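Local coordinates for 2-dehydro-3-deoxy-d-gluconate/2-dehydro-3-deoxy-phosphogluconate aldolase (Picrophilus torridus, PDB 4UXD), which is an aldolase of the dihydrodipicolinate synthetase family, built as a TIM barrel of parallel strands ringed by helices, at residues L195-D209 with E217-N229. Residues are numbered along the deposited sequence; the frame is centred on the assembly and turned at random.
With GOL (glycerol), chain F; IPA (isopropyl alcohol), chain G.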
# COMPACT_ATOMS: atom_id res chain seq x y z
N LEU A 195 -3.29 16.86 17.52
CA LEU A 195 -3.03 17.55 18.78
C LEU A 195 -2.90 19.06 18.60
O LEU A 195 -3.18 19.82 19.52
CB LEU A 195 -1.76 17.03 19.44
CG LEU A 195 -1.84 15.66 20.12
CD1 LEU A 195 -0.44 15.25 20.57
CD2 LEU A 195 -2.82 15.69 21.31
N SER A 196 -2.48 19.49 17.41
CA SER A 196 -2.37 20.92 17.13
C SER A 196 -3.75 21.60 17.07
O SER A 196 -3.83 22.82 17.02
CB SER A 196 -1.62 21.15 15.81
OG SER A 196 -2.49 21.67 14.82
N LEU A 197 -4.81 20.79 17.06
CA LEU A 197 -6.18 21.28 17.08
C LEU A 197 -6.71 21.30 18.51
O LEU A 197 -7.86 21.69 18.76
CB LEU A 197 -7.10 20.40 16.22
CG LEU A 197 -6.74 20.13 14.76
CD1 LEU A 197 -7.74 19.17 14.16
CD2 LEU A 197 -6.69 21.41 13.95
N SER A 198 -5.89 20.87 19.45
CA SER A 198 -6.32 20.76 20.84
C SER A 198 -6.63 22.14 21.44
O SER A 198 -5.93 23.13 21.16
CB SER A 198 -5.24 20.05 21.66
OG SER A 198 -5.77 19.47 22.83
N ASP A 199 -7.70 22.21 22.22
CA ASP A 199 -7.97 23.37 23.06
C ASP A 199 -8.96 23.00 24.17
O ASP A 199 -9.12 21.83 24.52
CB ASP A 199 -8.48 24.56 22.22
CG ASP A 199 -9.94 24.42 21.80
OD1 ASP A 199 -10.82 24.40 22.68
OD2 ASP A 199 -10.20 24.37 20.58
N ASP A 200 -9.63 24.01 24.73
CA ASP A 200 -10.43 23.81 25.93
C ASP A 200 -11.80 23.19 25.63
O ASP A 200 -12.38 22.52 26.48
CB ASP A 200 -10.57 25.13 26.67
CG ASP A 200 -9.23 25.68 27.15
OD1 ASP A 200 -8.73 25.18 28.19
OD2 ASP A 200 -8.67 26.59 26.50
N ASP A 201 -12.30 23.41 24.41
CA ASP A 201 -13.54 22.77 23.94
C ASP A 201 -13.27 21.79 22.80
O ASP A 201 -14.17 21.48 22.00
CB ASP A 201 -14.54 23.84 23.50
CG ASP A 201 -15.48 24.26 24.62
OD1 ASP A 201 -15.93 23.38 25.39
OD2 ASP A 201 -15.78 25.47 24.73
N PHE A 202 -12.05 21.28 22.73
CA PHE A 202 -11.69 20.28 21.73
C PHE A 202 -10.65 19.28 22.26
O PHE A 202 -9.47 19.62 22.47
CB PHE A 202 -11.19 20.96 20.45
CG PHE A 202 -11.12 20.04 19.26
CD1 PHE A 202 -12.26 19.74 18.54
CD2 PHE A 202 -9.92 19.47 18.87
CE1 PHE A 202 -12.21 18.89 17.45
CE2 PHE A 202 -9.86 18.63 17.78
CZ PHE A 202 -11.01 18.34 17.07
N ALA A 203 -11.11 18.05 22.48
CA ALA A 203 -10.28 16.97 23.01
C ALA A 203 -9.59 16.18 21.90
O ALA A 203 -10.03 16.18 20.75
CB ALA A 203 -11.14 16.02 23.87
N VAL A 204 -8.49 15.53 22.25
CA VAL A 204 -7.76 14.69 21.31
C VAL A 204 -7.36 13.40 22.01
O VAL A 204 -6.47 13.39 22.87
CB VAL A 204 -6.51 15.41 20.76
CG1 VAL A 204 -5.82 14.57 19.74
CG2 VAL A 204 -6.90 16.74 20.14
N PHE A 205 -8.02 12.30 21.66
CA PHE A 205 -7.79 11.02 22.33
C PHE A 205 -6.90 10.07 21.52
O PHE A 205 -7.06 9.93 20.31
CB PHE A 205 -9.12 10.33 22.63
CG PHE A 205 -9.91 10.95 23.76
CD1 PHE A 205 -10.82 11.96 23.50
CD2 PHE A 205 -9.76 10.50 25.06
CE1 PHE A 205 -11.56 12.52 24.53
CE2 PHE A 205 -10.50 11.06 26.10
CZ PHE A 205 -11.40 12.06 25.84
N GLN A 206 -5.98 9.41 22.21
CA GLN A 206 -5.15 8.38 21.62
C GLN A 206 -5.92 7.05 21.66
O GLN A 206 -6.35 6.60 22.72
CB GLN A 206 -3.81 8.27 22.36
CG GLN A 206 -2.91 7.11 21.90
CD GLN A 206 -2.58 7.15 20.41
OE1 GLN A 206 -3.19 6.43 19.62
NE2 GLN A 206 -1.63 7.99 20.02
N GLY A 207 -6.06 6.40 20.51
CA GLY A 207 -6.88 5.21 20.39
C GLY A 207 -6.12 3.93 20.57
O GLY A 207 -6.71 2.85 20.59
N GLN A 208 -4.80 4.02 20.67
CA GLN A 208 -3.97 2.83 20.80
C GLN A 208 -3.33 2.80 22.18
O GLN A 208 -2.57 3.70 22.54
CB GLN A 208 -2.89 2.77 19.72
CG GLN A 208 -3.41 2.68 18.30
CD GLN A 208 -4.20 1.41 18.01
OE1 GLN A 208 -4.30 0.51 18.85
NE2 GLN A 208 -4.77 1.33 16.81
N ASP A 209 -3.64 1.74 22.93
CA ASP A 209 -3.27 1.62 24.33
C ASP A 209 -1.77 1.72 24.58
O ASP A 209 -1.33 2.30 25.58
CB ASP A 209 -3.78 0.28 24.88
CG ASP A 209 -5.25 0.04 24.58
OD1 ASP A 209 -5.75 0.51 23.54
OD2 ASP A 209 -5.90 -0.64 25.40
N GLU A 217 2.31 12.63 27.06
CA GLU A 217 3.51 13.48 27.08
C GLU A 217 3.37 14.64 26.10
O GLU A 217 3.88 15.72 26.35
CB GLU A 217 4.76 12.69 26.74
CG GLU A 217 5.38 11.93 27.87
CD GLU A 217 6.68 11.27 27.44
OE1 GLU A 217 6.99 11.31 26.22
OE2 GLU A 217 7.40 10.72 28.30
N LEU A 218 2.67 14.38 25.00
CA LEU A 218 2.49 15.35 23.93
C LEU A 218 1.22 16.20 24.08
O LEU A 218 0.92 17.03 23.21
CB LEU A 218 2.45 14.62 22.59
CG LEU A 218 3.74 13.92 22.16
CD1 LEU A 218 3.53 13.06 20.93
CD2 LEU A 218 4.81 14.95 21.89
N GLY A 219 0.46 15.98 25.15
CA GLY A 219 -0.72 16.78 25.42
C GLY A 219 -2.07 16.14 25.12
O GLY A 219 -3.08 16.85 25.09
N ALA A 220 -2.13 14.82 24.91
CA ALA A 220 -3.43 14.17 24.66
C ALA A 220 -4.40 14.32 25.84
O ALA A 220 -4.00 14.22 27.00
CB ALA A 220 -3.24 12.70 24.34
N SER A 221 -5.68 14.51 25.53
CA SER A 221 -6.70 14.61 26.57
C SER A 221 -6.94 13.27 27.27
O SER A 221 -7.55 13.23 28.33
CB SER A 221 -8.02 15.12 25.98
OG SER A 221 -7.78 16.19 25.08
N GLY A 222 -6.43 12.19 26.69
CA GLY A 222 -6.57 10.86 27.27
C GLY A 222 -6.60 9.78 26.19
O GLY A 222 -6.22 10.02 25.05
N GLY A 223 -7.07 8.59 26.56
CA GLY A 223 -7.11 7.48 25.62
C GLY A 223 -8.46 6.81 25.48
O GLY A 223 -9.28 6.82 26.40
N VAL A 224 -8.67 6.22 24.31
CA VAL A 224 -9.73 5.24 24.09
C VAL A 224 -9.07 3.88 23.92
O VAL A 224 -8.43 3.62 22.89
CB VAL A 224 -10.58 5.55 22.83
CG1 VAL A 224 -11.81 4.64 22.76
CG2 VAL A 224 -11.00 7.00 22.81
N CYS A 225 -9.21 3.02 24.94
CA CYS A 225 -8.36 1.85 25.07
C CYS A 225 -9.11 0.55 25.31
O CYS A 225 -9.60 0.31 26.40
CB CYS A 225 -7.38 2.09 26.22
SG CYS A 225 -6.42 3.61 26.05
N GLY A 226 -9.14 -0.31 24.29
CA GLY A 226 -9.90 -1.54 24.36
C GLY A 226 -9.51 -2.51 25.47
O GLY A 226 -10.33 -3.31 25.92
N THR A 227 -8.26 -2.46 25.91
CA THR A 227 -7.82 -3.37 26.96
C THR A 227 -8.54 -3.12 28.29
O THR A 227 -8.48 -3.96 29.19
CB THR A 227 -6.31 -3.26 27.19
OG1 THR A 227 -5.98 -1.94 27.67
CG2 THR A 227 -5.56 -3.58 25.91
N THR A 228 -9.22 -1.98 28.43
CA THR A 228 -9.95 -1.70 29.66
C THR A 228 -11.18 -2.61 29.81
O THR A 228 -11.79 -2.64 30.87
CB THR A 228 -10.41 -0.23 29.73
OG1 THR A 228 -11.30 0.07 28.65
CG2 THR A 228 -9.21 0.69 29.67
N ASN A 229 -11.51 -3.37 28.78
CA ASN A 229 -12.61 -4.32 28.86
C ASN A 229 -12.33 -5.46 29.86
O ASN A 229 -13.24 -6.17 30.27
CB ASN A 229 -12.90 -4.91 27.48
CG ASN A 229 -13.72 -3.99 26.61
OD1 ASN A 229 -14.94 -3.94 26.73
ND2 ASN A 229 -13.05 -3.25 25.73
C1 GOL F . -6.93 -1.32 21.11
O1 GOL F . -7.26 -1.82 22.39
C2 GOL F . -8.18 -1.11 20.26
O2 GOL F . -7.80 -0.59 19.00
C3 GOL F . -9.18 -0.20 20.97
O3 GOL F . -8.55 0.89 21.62
C1 IPA G . -7.74 -2.57 15.19
C2 IPA G . -7.22 -1.19 15.56
C3 IPA G . -6.30 -0.63 14.47
O2 IPA G . -6.51 -1.34 16.76
O HOH W 1 -8.22 18.90 26.12
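D209 and T227 approach from opposite directions where the two segments leave the barrel strands, and one carboxylate oxygen ties them together. D209 OD2 takes the backbone N of T227 on its syn lone pair (3.0 Å) and T227 OG1 on its anti lone pair (2.6 Å), two bonds that should fix the carboxylate's rotation. The threonine hydroxyl reaches it because chi1 of 64° sets OG1 between backbone N and carbonyl carbon. D209 OD1 faces a glycerol, whose O1 donates to it; such a pocket beyond the strands' C-terminal ends is where TIM barrels usually carry their active sites.

Behind this lies the tight part. Q206 N bonds G222 O (2.9 Å) and V224 N bonds Q206 O (2.8 Å), the two bonds by which a residue of one parallel strand straddles its neighbour. The F205 ring packs on glycine backbone, CD2 lying 3.4 Å from G222 C, with G223 N at its edge.

At the N-terminal ends S221 binds V204 twice: its N donates to V204 O, and its OG accepts V204 N (3.0 Å) and also meets a water. At this more open end L195 lies on L218 and A220, its CD1 3.6 Å from L218 CB, near the exposed G219 that ends helix 212-217 in a Schellman motif.

The strands belong to one beta-alpha-beta unit through that helix, flanked by strands 178-183 and 27-31; V29 meets F205 and V224, while I234 of helix 233-240 packs on D209 and T227.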